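Local coordinates for Lmo2349 protein (Listeria monocytogenes, PDB 4GVO) that probably serves as the extracellular substrate-binding protein of an ABC transporter for L-cystine, gripping an amino-acid ligand in the cleft between its lobes, at residues I72-M77 with V92-F97; K81-K86 with Y199-K204. All blocks are in the same frame, centred on the assembly; numbering follows the deposited sequence.

Contact 1 (I72-M77 with V92-F97). With HIS (histidine), chain E.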
loop_
_atom_site.group_PDB
_atom_site.type_symbol
_atom_site.label_atom_id
_atom_site.label_comp_id
_atom_site.label_asym_id
_atom_site.label_seq_id
_atom_site.Cartn_x
_atom_site.Cartn_y
_atom_site.Cartn_z
ATOM N N ILE A 72 9.835 -2.898 11.932
ATOM C CA ILE A 72 9.072 -1.900 11.190
ATOM C C ILE A 72 8.524 -2.566 9.979
ATOM O O ILE A 72 9.202 -3.448 9.425
ATOM C CB ILE A 72 9.977 -0.753 10.674
ATOM C CG1 ILE A 72 10.629 -0.024 11.836
ATOM C CG2 ILE A 72 9.190 0.222 9.793
ATOM C CD1 ILE A 72 11.499 1.174 11.432
ATOM N N VAL A 73 7.344 -2.128 9.544
ATOM C CA VAL A 73 6.804 -2.557 8.229
ATOM C C VAL A 73 6.700 -1.323 7.348
ATOM O O VAL A 73 6.186 -0.271 7.799
ATOM C CB VAL A 73 5.446 -3.256 8.395
ATOM C CG1 VAL A 73 4.737 -3.435 7.051
ATOM C CG2 VAL A 73 5.640 -4.610 9.081
ATOM N N ALA A 74 7.178 -1.473 6.112
ATOM C CA ALA A 74 7.085 -0.446 5.046
ATOM C C ALA A 74 6.472 -1.063 3.813
ATOM O O ALA A 74 7.134 -1.846 3.145
ATOM C CB ALA A 74 8.482 0.081 4.713
ATOM N N HIS A 75 5.188 -0.814 3.570
ATOM C CA HIS A 75 4.510 -1.336 2.417
ATOM C C HIS A 75 3.276 -0.520 2.120
ATOM O O HIS A 75 2.173 -1.054 2.060
ATOM C CB HIS A 75 4.137 -2.823 2.638
ATOM C CG HIS A 75 3.811 -3.585 1.368
ATOM N ND1 HIS A 75 2.739 -3.300 0.565
ATOM C CD2 HIS A 75 4.470 -4.658 0.767
ATOM C CE1 HIS A 75 2.751 -4.152 -0.497
ATOM N NE2 HIS A 75 3.773 -4.992 -0.360
ATOM N N GLN A 76 3.442 0.787 1.994
ATOM C CA GLN A 76 2.299 1.676 1.727
ATOM C C GLN A 76 1.168 1.445 2.732
ATOM O O GLN A 76 -0.017 1.372 2.359
ATOM C CB GLN A 76 1.834 1.533 0.297
ATOM C CG GLN A 76 2.816 2.122 -0.713
ATOM C CD GLN A 76 2.844 3.632 -0.662
ATOM O OE1 GLN A 76 1.803 4.276 -0.783
ATOM N NE2 GLN A 76 4.029 4.195 -0.450
ATOM N N MET A 77 1.512 1.314 4.019
ATOM C CA MET A 77 0.499 0.914 5.002
ATOM C C MET A 77 -0.388 2.093 5.417
ATOM O O MET A 77 0.079 3.083 5.994
ATOM C CB MET A 77 1.145 0.304 6.263
ATOM C CG MET A 77 1.989 -0.939 5.956
ATOM S SD MET A 77 1.102 -2.284 5.171
ATOM C CE MET A 77 0.282 -3.004 6.595
ATOM N N VAL A 92 4.586 11.097 10.886
ATOM C CA VAL A 92 4.759 11.795 9.620
ATOM C C VAL A 92 4.389 10.879 8.444
ATOM O O VAL A 92 5.040 9.863 8.222
ATOM C CB VAL A 92 6.192 12.326 9.491
ATOM C CG1 VAL A 92 6.376 13.047 8.160
ATOM C CG2 VAL A 92 6.548 13.242 10.691
ATOM N N ALA A 93 3.375 11.240 7.671
ATOM C CA ALA A 93 2.939 10.427 6.535
ATOM C C ALA A 93 3.915 10.575 5.383
ATOM O O ALA A 93 4.608 11.622 5.231
ATOM C CB ALA A 93 1.555 10.911 6.079
ATOM N N TYR A 94 3.996 9.547 4.546
ATOM C CA TYR A 94 4.800 9.634 3.356
ATOM C C TYR A 94 4.087 9.310 2.036
ATOM O O TYR A 94 4.717 9.261 0.975
ATOM C CB TYR A 94 6.099 8.859 3.512
ATOM C CG TYR A 94 6.009 7.340 3.579
ATOM C CD1 TYR A 94 5.867 6.677 4.797
ATOM C CD2 TYR A 94 6.074 6.558 2.425
ATOM C CE1 TYR A 94 5.835 5.301 4.873
ATOM C CE2 TYR A 94 6.080 5.186 2.482
ATOM C CZ TYR A 94 5.976 4.544 3.716
ATOM O OH TYR A 94 5.967 3.186 3.844
ATOM N N ASN A 95 2.772 9.165 2.082
ATOM C CA ASN A 95 1.955 9.086 0.863
ATOM C C ASN A 95 0.480 9.271 1.275
ATOM O O ASN A 95 0.167 9.193 2.473
ATOM C CB ASN A 95 2.121 7.755 0.096
ATOM C CG ASN A 95 1.762 7.881 -1.354
ATOM O OD1 ASN A 95 1.516 9.005 -1.845
ATOM N ND2 ASN A 95 1.715 6.770 -2.047
ATOM N N ASN A 96 -0.365 9.466 0.282
ATOM C CA ASN A 96 -1.825 9.360 0.385
ATOM C C ASN A 96 -2.257 8.088 -0.377
ATOM O O ASN A 96 -1.709 7.808 -1.423
ATOM C CB ASN A 96 -2.520 10.503 -0.408
ATOM C CG ASN A 96 -2.231 11.847 0.127
ATOM O OD1 ASN A 96 -1.721 12.702 -0.593
ATOM N ND2 ASN A 96 -2.491 12.037 1.386
ATOM N N PHE A 97 -3.269 7.366 0.097
ATOM C CA PHE A 97 -3.695 6.142 -0.559
ATOM C C PHE A 97 -5.247 6.147 -0.640
ATOM O O PHE A 97 -5.917 5.262 -0.100
ATOM C CB PHE A 97 -3.142 4.932 0.190
ATOM C CG PHE A 97 -2.880 3.724 -0.652
ATOM C CD1 PHE A 97 -3.904 2.886 -1.089
ATOM C CD2 PHE A 97 -1.574 3.401 -1.016
ATOM C CE1 PHE A 97 -3.622 1.755 -1.857
ATOM C CE2 PHE A 97 -1.307 2.314 -1.805
ATOM C CZ PHE A 97 -2.334 1.478 -2.209
HETATM N N HIS E . -2.139 0.250 1.255
HETATM C CA HIS E . -2.368 -1.181 1.626
HETATM C C HIS E . -2.769 -1.356 3.053
HETATM O O HIS E . -2.657 -0.393 3.825
HETATM C CB HIS E . -1.122 -2.001 1.344
HETATM C CG HIS E . -1.066 -2.491 -0.071
HETATM N ND1 HIS E . -0.997 -1.638 -1.103
HETATM C CD2 HIS E . -1.148 -3.789 -0.629
HETATM C CE1 HIS E . -1.019 -2.350 -2.259
HETATM N NE2 HIS E . -1.084 -3.654 -1.949
HETATM O OXT HIS E . -3.223 -2.460 3.435
HETATM O O HOH W 1 4.220 1.580 5.143
#

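Contact 2 (K81-K86 with Y199-K204). With HIS (histidine), chain E.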
loop_
_atom_site.group_PDB
_atom_site.type_symbol
_atom_site.label_atom_id
_atom_site.label_comp_id
_atom_site.label_asym_id
_atom_site.label_seq_id
_atom_site.Cartn_x
_atom_site.Cartn_y
_atom_site.Cartn_z
ATOM N N LYS A 81 -8.093 2.509 12.319
ATOM C CA LYS A 81 -8.297 2.324 13.743
ATOM C C LYS A 81 -8.037 0.879 14.178
ATOM O O LYS A 81 -7.473 0.645 15.264
ATOM C CB LYS A 81 -9.659 2.845 14.139
ATOM C CG LYS A 81 -10.810 2.109 13.499
ATOM C CD LYS A 81 -12.156 2.607 14.010
ATOM C CE LYS A 81 -13.311 1.720 13.562
ATOM N NZ LYS A 81 -13.071 0.256 13.671
ATOM N N GLU A 82 -8.344 -0.096 13.328
ATOM C CA GLU A 82 -8.050 -1.505 13.615
ATOM C C GLU A 82 -6.569 -1.750 13.797
ATOM O O GLU A 82 -6.137 -2.414 14.753
ATOM C CB GLU A 82 -8.589 -2.393 12.512
ATOM C CG GLU A 82 -10.094 -2.448 12.507
ATOM C CD GLU A 82 -10.805 -1.275 11.816
ATOM O OE1 GLU A 82 -10.163 -0.297 11.327
ATOM O OE2 GLU A 82 -12.065 -1.352 11.812
ATOM N N ARG A 83 -5.763 -1.182 12.917
ATOM C CA ARG A 83 -4.327 -1.341 13.030
ATOM C C ARG A 83 -3.730 -0.576 14.198
ATOM O O ARG A 83 -2.818 -1.104 14.849
ATOM C CB ARG A 83 -3.655 -0.894 11.735
ATOM C CG ARG A 83 -3.841 -1.902 10.613
ATOM C CD ARG A 83 -3.360 -1.381 9.261
ATOM N NE ARG A 83 -3.410 -2.419 8.241
ATOM C CZ ARG A 83 -3.228 -2.182 6.960
ATOM N NH1 ARG A 83 -3.025 -0.966 6.495
ATOM N NH2 ARG A 83 -3.270 -3.186 6.114
ATOM N N GLU A 84 -4.274 0.615 14.507
ATOM C CA GLU A 84 -3.790 1.391 15.639
ATOM C C GLU A 84 -4.071 0.738 16.962
ATOM O O GLU A 84 -3.379 1.028 17.948
ATOM C CB GLU A 84 -4.430 2.767 15.721
ATOM C CG GLU A 84 -4.043 3.695 14.620
ATOM C CD GLU A 84 -3.838 5.124 15.069
ATOM O OE1 GLU A 84 -4.788 5.896 14.937
ATOM O OE2 GLU A 84 -2.731 5.468 15.575
ATOM N N LYS A 85 -5.066 -0.141 17.004
ATOM C CA LYS A 85 -5.337 -0.832 18.255
ATOM C C LYS A 85 -4.213 -1.823 18.574
ATOM O O LYS A 85 -3.968 -2.102 19.743
ATOM C CB LYS A 85 -6.700 -1.511 18.281
ATOM C CG LYS A 85 -6.804 -2.856 17.573
ATOM C CD LYS A 85 -8.187 -2.932 16.950
ATOM C CE LYS A 85 -8.497 -4.189 16.161
ATOM N NZ LYS A 85 -7.361 -4.806 15.466
ATOM N N LYS A 86 -3.480 -2.289 17.553
ATOM C CA LYS A 86 -2.428 -3.289 17.707
ATOM C C LYS A 86 -1.010 -2.749 17.591
ATOM O O LYS A 86 -0.085 -3.267 18.239
ATOM C CB LYS A 86 -2.568 -4.414 16.692
ATOM C CG LYS A 86 -3.829 -5.215 16.765
ATOM C CD LYS A 86 -3.882 -6.195 15.598
ATOM C CE LYS A 86 -2.849 -7.320 15.759
ATOM N NZ LYS A 86 -2.893 -8.373 14.707
ATOM N N TYR A 199 1.939 5.455 6.441
ATOM C CA TYR A 199 2.923 5.590 7.468
ATOM C C TYR A 199 3.695 4.278 7.626
ATOM O O TYR A 199 3.259 3.237 7.163
ATOM C CB TYR A 199 2.265 5.904 8.810
ATOM C CG TYR A 199 1.338 7.092 8.858
ATOM C CD1 TYR A 199 0.006 6.978 8.454
ATOM C CD2 TYR A 199 1.768 8.310 9.336
ATOM C CE1 TYR A 199 -0.864 8.031 8.518
ATOM C CE2 TYR A 199 0.919 9.382 9.375
ATOM C CZ TYR A 199 -0.410 9.232 8.973
ATOM O OH TYR A 199 -1.267 10.286 9.047
ATOM N N PHE A 200 4.802 4.332 8.358
ATOM C CA PHE A 200 5.441 3.116 8.854
ATOM C C PHE A 200 4.675 2.549 10.051
ATOM O O PHE A 200 4.036 3.297 10.798
ATOM C CB PHE A 200 6.890 3.375 9.245
ATOM C CG PHE A 200 7.716 3.900 8.110
ATOM C CD1 PHE A 200 8.082 3.055 7.093
ATOM C CD2 PHE A 200 8.119 5.249 8.038
ATOM C CE1 PHE A 200 8.821 3.493 6.035
ATOM C CE2 PHE A 200 8.833 5.711 6.933
ATOM C CZ PHE A 200 9.216 4.826 5.944
ATOM N N MET A 201 4.754 1.233 10.217
ATOM C CA MET A 201 4.150 0.582 11.336
ATOM C C MET A 201 5.200 -0.078 12.170
ATOM O O MET A 201 6.126 -0.698 11.632
ATOM C CB MET A 201 3.111 -0.459 10.885
ATOM C CG MET A 201 1.946 0.188 10.158
ATOM S SD MET A 201 0.659 -0.970 9.636
ATOM C CE MET A 201 0.133 -1.641 11.210
ATOM N N LEU A 202 5.054 0.049 13.481
ATOM C CA LEU A 202 6.028 -0.463 14.457
ATOM C C LEU A 202 5.283 -1.161 15.591
ATOM O O LEU A 202 4.092 -1.042 15.740
ATOM C CB LEU A 202 6.854 0.696 15.031
ATOM C CG LEU A 202 7.583 1.598 14.028
ATOM C CD1 LEU A 202 6.739 2.823 13.620
ATOM C CD2 LEU A 202 8.929 2.043 14.611
ATOM N N GLY A 203 6.035 -1.847 16.440
ATOM C CA GLY A 203 5.465 -2.311 17.699
ATOM C C GLY A 203 5.186 -1.167 18.632
ATOM O O GLY A 203 5.880 -0.155 18.600
ATOM N N LYS A 204 4.187 -1.335 19.501
ATOM C CA LYS A 204 3.765 -0.274 20.422
ATOM C C LYS A 204 4.889 0.156 21.375
ATOM O O LYS A 204 4.879 1.296 21.819
ATOM C CB LYS A 204 2.519 -0.691 21.227
ATOM C CG LYS A 204 1.224 -0.596 20.405
ATOM C CD LYS A 204 0.791 0.816 20.086
ATOM C CE LYS A 204 -0.679 0.919 19.641
ATOM N NZ LYS A 204 -0.989 2.239 18.946
HETATM N N HIS E . -2.139 0.250 1.255
HETATM C CA HIS E . -2.368 -1.181 1.626
HETATM C C HIS E . -2.769 -1.356 3.053
HETATM O O HIS E . -2.657 -0.393 3.825
HETATM C CB HIS E . -1.122 -2.001 1.344
HETATM C CG HIS E . -1.066 -2.491 -0.071
HETATM N ND1 HIS E . -0.997 -1.638 -1.103
HETATM C CD2 HIS E . -1.148 -3.789 -0.629
HETATM C CE1 HIS E . -1.019 -2.350 -2.259
HETATM N NE2 HIS E . -1.084 -3.654 -1.949
HETATM O OXT HIS E . -3.223 -2.460 3.435
HETATM O O HOH W 2 2.538 -3.648 19.054
#

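Contact 1 (I72-M77 with V92-F97)
Q76 and F97 meet in the wall of the amino-acid pocket, where the loop after strand 72-73 faces the start of strand 95-104. ND2 of N95 donates to OE1 of Q76 at 2.8 Å, nearly straight at 164°, with the acceptor close to the plane of the N95 amide. The Q76 chain bends at chi2 (-71°), folding CD back from the extended course; its amide lies beside the F97 ring, with OE1 at the edge, in plane, 3.5 Å from CD2. The other end of that amide, NE2, sits 3.7 Å from CE2 of Y94 and is bonded to D35.

In this family 3 solute-binding protein the pocket holds the ligand by its amino-acid end, and here F97 presents one face to the ligand amino group, with HIS N 3.6 Å above the ring centre. The backbone O of Q76 approaches the same nitrogen to 2.6 Å. A water links the segments: it donates to OH of Y94 at 2.7 Å and accepts from the backbone N of H75 and of M77. OH of Y94 is bonded to D35 as well, so one carboxylate steadies both the tyrosine and the Q76 amide.

Contact 2 (K81-K86 with Y199-K204)
R83 on the short helix 81-86 faces M201 on strand 191-202, their CA atoms 8.9 Å apart; toward K86 the backbones draw closer, to 7.4 Å between CA of K86 and CA of K204. There a water bridges the main chains, donating to O of K86 and accepting from N of K204.

M201 points from the strand toward the helix, and its chain turns at the sulfur (chi3 61°), setting the methyl against the aliphatic part of R83. CE lies 3.9 Å from CB of R83 and about as far from its CG and CD, while the two side chains cross at about a right angle. F89, on the neighbouring strand 88-89, touches both. Beyond this methyl contact the arginine runs extended from CG to NE and carries its guanidinium to the ligand carboxylate, which it meets edge-on. NH1 donates to HIS O at 2.8 Å, almost straight at 174°, and NH2 to HIS OXT at 2.8 Å. NH1 is also bonded to O of E78.

At the more exposed end, K204 bends at CG, and its NZ reaches O of E84 at 2.9 Å, in the plane of that carbonyl. The same ammonium is bonded to O of F87, so one ammonium joins the carbonyls of E84 and F87. CG of K204 packs 3.7 Å from O of K86.

The contact thus has two chemistries: a lysine charge that probably offsets the partial charge of these carbonyls, and a buried arginine, its aliphatic part braced by M201, whose paired N-H groups match a carboxylate and so suit the pocket to the alpha-carboxylate of an amino acid.

Overall arrangement
Contacts 1 and 2 have centres about 11 Å apart and share the mixed sheet in which strand 191-202 neighbours both 72-73 and 95-104. Their segments alternate along the chain: 72-77, 81-86, 92-97, then 199-204 after more than a hundred residues. They also touch directly: N of V73 and O of M201 lie 2.8 Å apart, a probable hydrogen bond, and CE1 of Y94 packs 3.6 Å from CZ of F200. The two contacts meet the amino and carboxylate groups of the bound histidine, while E78 and N128 add backbone N-H bonds from outside them, consistent with a pocket, in which s-oxy cysteine is also modelled, that reads the amino-acid backbone.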